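PDB 1BYF: lectin from Polyandrocarpa misakiensis, which binds galactose in a calcium-dependent manner as a homodimeric C-type lectin and plays a role in the animal's defence against microorganisms. Local coordinates for residues 2-8 with 117-123; 28-33 with 53-57. All coordinates share one frame. Numbering follows the deposited sequence.

Overall arrangement
The C-type lectin fold draws its chain ends together, and interaction 1 is that closure: residues 2-8 pair with 117-123, while interaction 2, 28-33 against 53-57, lies between them in sequence. Their centres are about 9 Å apart, and strand 115-122, neighbour of both 3-8 and 53-55, joins them in one sheet. Tyr3 OH is probably hydrogen-bonded to Ser31 OG (2.7 Å). A second probable hydrogen bond runs from Ala32 N to Glu120 OE1 (2.7 Å), and Ile118 CG1 packs 3.4 Å from Tyr53 CD2. Interaction 1 lies away from the sugar site, at the dimer interface; in interaction 2 the Trp54 side chain lies about 10 Å from a calcium ion.

Interaction 1: residues 2-8 with 117-123; sequences DYEILFS and VICEKEL. With ZN (zinc ion), chain D.
Two extended strands, 3-8 and 117-122, run antiparallel at 167°, their axes 4.5 Å apart at closest. They join the two ends of the chain, as in C-type lectin domains generally. Just ahead of the strand, Asp2 O accepts a hydrogen bond from Leu123 N (3.0 Å), Asp2 OD2 binds zinc at 2.0 Å, and a water links Asp2 N to Glu122 OE2 and Leu123 O. Tyr3 pairs with Glu122 (CA-CA 4.4 Å, non-hydrogen-bonded); its m rotamer lays CD2 3.7 Å from Glu122 CA, and its hydroxyl bonds to Ser31. Glu4 exchanges two hydrogen bonds with Lys121, N to O and O to N, both 2.9 Å; its OE2 hydrogen-bonds to Tyr20 OH of the second subunit. Ile5 (mm) forms a non-hydrogen-bonded pair with Glu120 (CA-CA 4.6 Å), CD1 3.8 Å from Glu120 CB, and its CG2 touches Ile118 CG2 (4.0 Å). Leu6 and Cys119 form a second pair of reciprocal hydrogen bonds, N to O and O to N, both 2.8 Å. Phe7 (m), in a non-hydrogen-bonded pair with Ile118 (CA-CA 4.7 Å), sets CD2 3.9 Å from Ile118 CG1, and Ser8 N reaches Val117 O at 2.9 Å. Apolar Ile5 and Ile118 suit a face covered by helix 36-49, where Phe7 stacks on Phe45; Val117 packs on helix 14-22, and Cys119 is tied to Cys21 of that helix by a disulfide. Strand 3-8 pairs antiparallel with a strand of the second subunit, extending the sheet across the dimer.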
ATOM      1  N   ASP A   2     -11.661   4.148  -6.626  1.00 23.57           N
ATOM      2  CA  ASP A   2     -10.246   4.463  -6.766  1.00 23.27           C
ATOM      3  C   ASP A   2      -9.701   5.201  -5.549  1.00 22.73           C
ATOM      4  O   ASP A   2     -10.346   6.104  -5.012  1.00 22.94           O
ATOM      5  CB  ASP A   2     -10.002   5.379  -7.957  1.00 23.06           C
ATOM      6  CG  ASP A   2     -10.232   4.774  -9.318  1.00 22.61           C
ATOM      7  OD1 ASP A   2     -10.549   3.581  -9.451  1.00 22.30           O
ATOM      8  OD2 ASP A   2     -10.087   5.557 -10.281  1.00 21.47           O
ATOM      9  N   TYR A   3      -8.458   4.889  -5.184  1.00 21.69           N
ATOM     10  CA  TYR A   3      -7.850   5.510  -4.028  1.00 21.09           C
ATOM     11  C   TYR A   3      -6.332   5.620  -4.093  1.00 20.81           C
ATOM     12  O   TYR A   3      -5.578   5.114  -4.909  1.00 20.62           O
ATOM     13  CB  TYR A   3      -8.081   4.635  -2.775  1.00 20.97           C
ATOM     14  CG  TYR A   3      -9.508   4.369  -2.383  1.00 20.75           C
ATOM     15  CD1 TYR A   3     -10.155   3.259  -2.912  1.00 20.87           C
ATOM     16  CD2 TYR A   3     -10.199   5.180  -1.494  1.00 20.74           C
ATOM     17  CE1 TYR A   3     -11.469   2.970  -2.582  1.00 21.10           C
ATOM     18  CE2 TYR A   3     -11.511   4.898  -1.167  1.00 21.02           C
ATOM     19  CZ  TYR A   3     -12.136   3.796  -1.701  1.00 21.05           C
ATOM     20  OH  TYR A   3     -13.442   3.561  -1.333  1.00 21.82           O
ATOM     21  N   GLU A   4      -5.836   6.268  -3.053  1.00 20.37           N
ATOM     22  CA  GLU A   4      -4.461   6.378  -2.653  1.00 19.77           C
ATOM     23  C   GLU A   4      -4.421   5.619  -1.303  1.00 19.28           C
ATOM     24  O   GLU A   4      -5.243   5.944  -0.448  1.00 19.43           O
ATOM     25  CB  GLU A   4      -3.957   7.779  -2.399  1.00 20.72           C
ATOM     26  CG  GLU A   4      -3.441   8.541  -3.599  1.00 21.85           C
ATOM     27  CD  GLU A   4      -3.100   9.973  -3.250  1.00 23.24           C
ATOM     28  OE1 GLU A   4      -3.087  10.316  -2.046  1.00 23.51           O
ATOM     29  OE2 GLU A   4      -2.816  10.815  -4.123  1.00 24.38           O
ATOM     30  N   ILE A   5      -3.559   4.630  -1.206  1.00 17.39           N
ATOM     31  CA  ILE A   5      -3.468   3.850   0.030  1.00 16.48           C
ATOM     32  C   ILE A   5      -2.035   3.916   0.557  1.00 16.26           C
ATOM     33  O   ILE A   5      -1.088   3.628  -0.168  1.00 15.26           O
ATOM     34  CB  ILE A   5      -3.872   2.387  -0.187  1.00 16.23           C
ATOM     35  CG1 ILE A   5      -5.296   2.289  -0.740  1.00 16.55           C
ATOM     36  CG2 ILE A   5      -3.725   1.579   1.096  1.00 15.69           C
ATOM     37  CD1 ILE A   5      -6.389   2.791   0.183  1.00 16.14           C
ATOM     38  N   LEU A   6      -1.905   4.324   1.809  1.00 15.44           N
ATOM     39  CA  LEU A   6      -0.590   4.438   2.433  1.00 15.64           C
ATOM     40  C   LEU A   6      -0.487   3.425   3.574  1.00 15.59           C
ATOM     41  O   LEU A   6      -1.378   3.379   4.411  1.00 15.33           O
ATOM     42  CB  LEU A   6      -0.403   5.864   2.948  1.00 16.49           C
ATOM     43  CG  LEU A   6       0.777   6.127   3.888  1.00 17.49           C
ATOM     44  CD1 LEU A   6       2.111   5.814   3.236  1.00 17.54           C
ATOM     45  CD2 LEU A   6       0.783   7.586   4.339  1.00 18.60           C
ATOM     46  N   PHE A   7       0.542   2.606   3.580  1.00 15.68           N
ATOM     47  CA  PHE A   7       0.781   1.633   4.638  1.00 15.95           C
ATOM     48  C   PHE A   7       2.031   2.099   5.391  1.00 16.54           C
ATOM     49  O   PHE A   7       3.014   2.430   4.716  1.00 17.17           O
ATOM     50  CB  PHE A   7       1.053   0.235   4.104  1.00 15.38           C
ATOM     51  CG  PHE A   7      -0.056  -0.440   3.357  1.00 14.83           C
ATOM     52  CD1 PHE A   7      -0.201  -0.264   1.990  1.00 14.80           C
ATOM     53  CD2 PHE A   7      -0.940  -1.278   4.018  1.00 14.70           C
ATOM     54  CE1 PHE A   7      -1.219  -0.900   1.304  1.00 14.53           C
ATOM     55  CE2 PHE A   7      -1.957  -1.920   3.338  1.00 14.35           C
ATOM     56  CZ  PHE A   7      -2.100  -1.731   1.981  1.00 14.60           C
ATOM     57  N   SER A   8       2.010   2.100   6.707  1.00 16.95           N
ATOM     58  CA  SER A   8       3.194   2.520   7.454  1.00 17.52           C
ATOM     59  C   SER A   8       3.581   1.511   8.529  1.00 17.75           C
ATOM     60  O   SER A   8       2.738   1.023   9.281  1.00 17.81           O
ATOM     61  CB  SER A   8       3.016   3.912   8.060  1.00 17.87           C
ATOM     62  OG  SER A   8       4.138   4.200   8.892  1.00 18.43           O
ATOM     63  N   VAL A 117      -0.296   1.517  10.679  1.00 15.21           N
ATOM     64  CA  VAL A 117      -1.311   2.412  10.148  1.00 14.60           C
ATOM     65  C   VAL A 117      -1.528   2.276   8.646  1.00 14.29           C
ATOM     66  O   VAL A 117      -0.597   2.093   7.867  1.00 13.37           O
ATOM     67  CB  VAL A 117      -0.898   3.870  10.462  1.00 14.58           C
ATOM     68  CG1 VAL A 117      -1.979   4.857  10.021  1.00 14.30           C
ATOM     69  CG2 VAL A 117      -0.619   4.040  11.958  1.00 15.01           C
ATOM     70  N   ILE A 118      -2.788   2.405   8.262  1.00 13.75           N
ATOM     71  CA  ILE A 118      -3.226   2.372   6.882  1.00 14.32           C
ATOM     72  C   ILE A 118      -4.106   3.601   6.635  1.00 14.91           C
ATOM     73  O   ILE A 118      -5.116   3.770   7.320  1.00 14.17           O
ATOM     74  CB  ILE A 118      -4.052   1.126   6.520  1.00 14.24           C
ATOM     75  CG1 ILE A 118      -3.277  -0.133   6.915  1.00 13.87           C
ATOM     76  CG2 ILE A 118      -4.381   1.116   5.030  1.00 13.94           C
ATOM     77  CD1 ILE A 118      -4.077  -1.410   6.744  1.00 14.44           C
ATOM     78  N   CYS A 119      -3.689   4.429   5.686  1.00 15.11           N
ATOM     79  CA  CYS A 119      -4.453   5.613   5.339  1.00 15.81           C
ATOM     80  C   CYS A 119      -4.983   5.496   3.907  1.00 16.74           C
ATOM     81  O   CYS A 119      -4.411   4.779   3.083  1.00 15.58           O
ATOM     82  CB  CYS A 119      -3.618   6.888   5.410  1.00 16.44           C
ATOM     83  SG  CYS A 119      -2.637   7.076   6.905  1.00 16.84           S
ATOM     84  N   GLU A 120      -6.067   6.228   3.657  1.00 16.98           N
ATOM     85  CA  GLU A 120      -6.689   6.261   2.348  1.00 17.76           C
ATOM     86  C   GLU A 120      -7.005   7.698   1.920  1.00 19.48           C
ATOM     87  O   GLU A 120      -7.114   8.622   2.722  1.00 18.40           O
ATOM     88  CB  GLU A 120      -7.994   5.459   2.304  1.00 18.06           C
ATOM     89  CG  GLU A 120      -9.177   6.084   3.029  1.00 17.97           C
ATOM     90  CD  GLU A 120     -10.507   5.409   2.783  1.00 17.99           C
ATOM     91  OE1 GLU A 120     -10.625   4.171   2.916  1.00 16.82           O
ATOM     92  OE2 GLU A 120     -11.496   6.120   2.456  1.00 18.61           O
ATOM     93  N   LYS A 121      -7.196   7.841   0.615  1.00 21.06           N
ATOM     94  CA  LYS A 121      -7.629   9.093   0.021  1.00 23.38           C
ATOM     95  C   LYS A 121      -8.338   8.751  -1.293  1.00 24.43           C
ATOM     96  O   LYS A 121      -7.733   8.238  -2.236  1.00 23.92           O
ATOM     97  CB  LYS A 121      -6.534  10.128  -0.184  1.00 24.50           C
ATOM     98  CG  LYS A 121      -7.070  11.427  -0.773  1.00 26.59           C
ATOM     99  CD  LYS A 121      -5.937  12.407  -1.040  1.00 27.73           C
ATOM    100  CE  LYS A 121      -6.374  13.473  -2.038  1.00 29.01           C
ATOM    101  NZ  LYS A 121      -7.637  14.121  -1.578  1.00 30.03           N
ATOM    102  N   GLU A 122      -9.652   8.962  -1.279  1.00 25.67           N
ATOM    103  CA  GLU A 122     -10.451   8.695  -2.468  1.00 27.85           C
ATOM    104  C   GLU A 122      -9.973   9.616  -3.588  1.00 27.70           C
ATOM    105  O   GLU A 122      -9.628  10.770  -3.339  1.00 27.52           O
ATOM    106  CB  GLU A 122     -11.942   8.893  -2.200  1.00 30.04           C
ATOM    107  CG  GLU A 122     -12.758   9.117  -3.463  1.00 32.49           C
ATOM    108  CD  GLU A 122     -14.052   8.341  -3.526  1.00 33.73           C
ATOM    109  OE1 GLU A 122     -14.554   7.890  -2.472  1.00 34.92           O
ATOM    110  OE2 GLU A 122     -14.579   8.165  -4.648  1.00 34.16           O
ATOM    111  N   LEU A 123      -9.971   9.121  -4.812  1.00 27.21           N
ATOM    112  CA  LEU A 123      -9.551   9.916  -5.957  1.00 27.16           C
ATOM    113  C   LEU A 123     -10.726  10.079  -6.919  1.00 27.64           C
ATOM    114  O   LEU A 123     -11.279   9.043  -7.304  1.00 26.66           O
ATOM    115  CB  LEU A 123      -8.415   9.214  -6.698  1.00 26.29           C
ATOM    116  CG  LEU A 123      -7.114   8.980  -5.937  1.00 26.28           C
ATOM    117  CD1 LEU A 123      -6.209   8.033  -6.715  1.00 26.11           C
ATOM    118  CD2 LEU A 123      -6.390  10.290  -5.654  1.00 25.90           C
TER
HETATM  119 ZN    ZN D 301     -10.247   4.866 -12.116  1.00 23.96          ZN
HETATM  120  O   HOH W   1     -13.456   6.634  -7.072  1.00 26.66           O

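Interaction 2: residues 28-33 with 53-57; sequences LVSSAM and YWVGA
Residues 54-57, Trp-Val-Gly-Ala, form this lectin's version of the WIGL motif of C-type lectin domains, here packed against the chain that leaves strand 27-28 for helix 36-49. Strand 53-55 is extended, and the chain then turns a corner at Gly56, the centre of an inverse gamma turn (phi/psi -83/61°) with a weak bond from Ala57 N to Val55 O (3.0 Å). Leu28 CA lies 4.7 Å from Gly56 CA. One short hydrogen bond pins the segments together, Gly56 N to Val29 O at 2.6 Å. Glycine suits this place because a CB would point at the other segment and fall 2.7 Å from Leu28 O and 2.8 Å from Val29 O.

Apolar side chains make most of the remaining contact. Leu28 (tp) points toward the motif: its CD1 lies 4.2 Å from Trp54 CB and its CD2 3.4 Å from Val55 O. Val29 (p) sets CG1 3.7 Å from CG1 of Val55 (m). Beyond Ser30, residues 31-33 adopt helical angles, and Met33 N bonds to Ser30 O at 2.9 Å. This turn brings the chain back, so that the flexible, unbranched Met33 (mmm) can reach Val55. Ser30, Met33 and Val55 also touch Trp69, while the indole of Trp54 leads away: NE1 bonds to Met12 O, and the ring makes a cation-pi contact with Arg115. The Met33 methyl completes the apolar contact, its CE 4.2 Å from Val55 CG1.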
ATOM      1  N   LEU A  28      -7.748   7.559   8.088  1.00 19.73           N
ATOM      2  CA  LEU A  28      -7.531   6.156   8.470  1.00 19.61           C
ATOM      3  C   LEU A  28      -8.423   5.319   7.561  1.00 19.23           C
ATOM      4  O   LEU A  28      -9.591   5.681   7.375  1.00 19.79           O
ATOM      5  CB  LEU A  28      -7.832   5.977   9.948  1.00 20.13           C
ATOM      6  CG  LEU A  28      -7.271   4.772  10.691  1.00 20.42           C
ATOM      7  CD1 LEU A  28      -5.771   4.631  10.487  1.00 20.42           C
ATOM      8  CD2 LEU A  28      -7.590   4.920  12.186  1.00 20.86           C
ATOM      9  N   VAL A  29      -7.892   4.275   6.942  1.00 18.22           N
ATOM     10  CA  VAL A  29      -8.652   3.498   5.969  1.00 17.12           C
ATOM     11  C   VAL A  29     -10.060   3.177   6.444  1.00 17.82           C
ATOM     12  O   VAL A  29     -10.286   2.733   7.572  1.00 17.53           O
ATOM     13  CB  VAL A  29      -7.890   2.233   5.550  1.00 17.16           C
ATOM     14  CG1 VAL A  29      -7.891   1.195   6.661  1.00 16.34           C
ATOM     15  CG2 VAL A  29      -8.457   1.655   4.255  1.00 15.91           C
ATOM     16  N   SER A  30     -11.030   3.411   5.555  1.00 17.92           N
ATOM     17  CA  SER A  30     -12.433   3.167   5.868  1.00 17.98           C
ATOM     18  C   SER A  30     -13.224   2.784   4.629  1.00 17.38           C
ATOM     19  O   SER A  30     -13.520   1.601   4.455  1.00 17.44           O
ATOM     20  CB  SER A  30     -13.053   4.389   6.550  1.00 18.64           C
ATOM     21  OG  SER A  30     -12.951   5.532   5.725  1.00 20.81           O
ATOM     22  N   SER A  31     -13.580   3.735   3.770  1.00 17.37           N
ATOM     23  CA  SER A  31     -14.354   3.376   2.581  1.00 17.39           C
ATOM     24  C   SER A  31     -13.612   2.359   1.733  1.00 17.12           C
ATOM     25  O   SER A  31     -14.264   1.497   1.135  1.00 16.40           O
ATOM     26  CB  SER A  31     -14.737   4.597   1.750  1.00 18.60           C
ATOM     27  OG  SER A  31     -13.672   5.000   0.918  1.00 20.42           O
ATOM     28  N   ALA A  32     -12.277   2.394   1.703  1.00 17.17           N
ATOM     29  CA  ALA A  32     -11.566   1.406   0.879  1.00 16.78           C
ATOM     30  C   ALA A  32     -11.782  -0.000   1.419  1.00 16.62           C
ATOM     31  O   ALA A  32     -11.715  -0.975   0.659  1.00 16.30           O
ATOM     32  CB  ALA A  32     -10.091   1.754   0.724  1.00 16.51           C
ATOM     33  N   MET A  33     -12.068  -0.138   2.711  1.00 15.92           N
ATOM     34  CA  MET A  33     -12.315  -1.465   3.274  1.00 15.70           C
ATOM     35  C   MET A  33     -13.671  -2.025   2.848  1.00 16.00           C
ATOM     36  O   MET A  33     -13.904  -3.227   2.955  1.00 15.84           O
ATOM     37  CB  MET A  33     -12.217  -1.442   4.797  1.00 15.39           C
ATOM     38  CG  MET A  33     -10.836  -1.083   5.324  1.00 15.80           C
ATOM     39  SD  MET A  33      -9.569  -2.273   4.899  1.00 14.37           S
ATOM     40  CE  MET A  33      -9.919  -3.654   5.974  1.00 15.13           C
ATOM     41  N   TYR A  53      -2.811  -3.864  12.181  1.00 13.16           N
ATOM     42  CA  TYR A  53      -2.958  -2.542  11.613  1.00 13.07           C
ATOM     43  C   TYR A  53      -4.249  -1.865  12.080  1.00 13.13           C
ATOM     44  O   TYR A  53      -5.282  -2.532  12.122  1.00 12.55           O
ATOM     45  CB  TYR A  53      -3.108  -2.615  10.081  1.00 13.66           C
ATOM     46  CG  TYR A  53      -1.808  -2.937   9.385  1.00 13.42           C
ATOM     47  CD1 TYR A  53      -1.328  -4.233   9.331  1.00 13.41           C
ATOM     48  CD2 TYR A  53      -1.071  -1.924   8.788  1.00 14.04           C
ATOM     49  CE1 TYR A  53      -0.134  -4.522   8.693  1.00 13.85           C
ATOM     50  CE2 TYR A  53       0.124  -2.201   8.144  1.00 14.20           C
ATOM     51  CZ  TYR A  53       0.582  -3.500   8.108  1.00 14.47           C
ATOM     52  OH  TYR A  53       1.771  -3.780   7.469  1.00 14.65           O
ATOM     53  N   TRP A  54      -4.193  -0.564  12.330  1.00 13.13           N
ATOM     54  CA  TRP A  54      -5.421   0.141  12.683  1.00 13.48           C
ATOM     55  C   TRP A  54      -6.236   0.357  11.405  1.00 14.07           C
ATOM     56  O   TRP A  54      -5.662   0.479  10.321  1.00 14.45           O
ATOM     57  CB  TRP A  54      -5.136   1.514  13.270  1.00 13.81           C
ATOM     58  CG  TRP A  54      -4.652   1.530  14.683  1.00 14.61           C
ATOM     59  CD1 TRP A  54      -3.470   2.021  15.151  1.00 14.28           C
ATOM     60  CD2 TRP A  54      -5.374   1.031  15.822  1.00 14.81           C
ATOM     61  NE1 TRP A  54      -3.412   1.849  16.516  1.00 14.72           N
ATOM     62  CE2 TRP A  54      -4.561   1.248  16.950  1.00 15.10           C
ATOM     63  CE3 TRP A  54      -6.617   0.419  15.989  1.00 14.98           C
ATOM     64  CZ2 TRP A  54      -4.957   0.875  18.237  1.00 15.67           C
ATOM     65  CZ3 TRP A  54      -7.011   0.047  17.269  1.00 15.58           C
ATOM     66  CH2 TRP A  54      -6.183   0.280  18.377  1.00 15.50           C
ATOM     67  N   VAL A  55      -7.547   0.401  11.540  1.00 14.10           N
ATOM     68  CA  VAL A  55      -8.456   0.745  10.454  1.00 14.24           C
ATOM     69  C   VAL A  55      -9.375   1.836  11.035  1.00 14.80           C
ATOM     70  O   VAL A  55      -9.418   2.020  12.259  1.00 14.06           O
ATOM     71  CB  VAL A  55      -9.273  -0.372   9.813  1.00 15.26           C
ATOM     72  CG1 VAL A  55      -8.363  -1.441   9.207  1.00 15.09           C
ATOM     73  CG2 VAL A  55     -10.266  -1.015  10.778  1.00 15.17           C
ATOM     74  N   GLY A  56     -10.059   2.577  10.179  1.00 14.94           N
ATOM     75  CA  GLY A  56     -10.885   3.679  10.612  1.00 15.07           C
ATOM     76  C   GLY A  56     -12.278   3.335  11.091  1.00 15.56           C
ATOM     77  O   GLY A  56     -13.247   3.821  10.497  1.00 15.87           O
ATOM     78  N   ALA A  57     -12.399   2.536  12.145  1.00 15.35           N
ATOM     79  CA  ALA A  57     -13.718   2.203  12.685  1.00 15.06           C
ATOM     80  C   ALA A  57     -13.627   2.125  14.203  1.00 15.37           C
ATOM     81  O   ALA A  57     -12.585   1.756  14.754  1.00 14.00           O
ATOM     82  CB  ALA A  57     -14.263   0.929  12.074  1.00 15.08           C
TER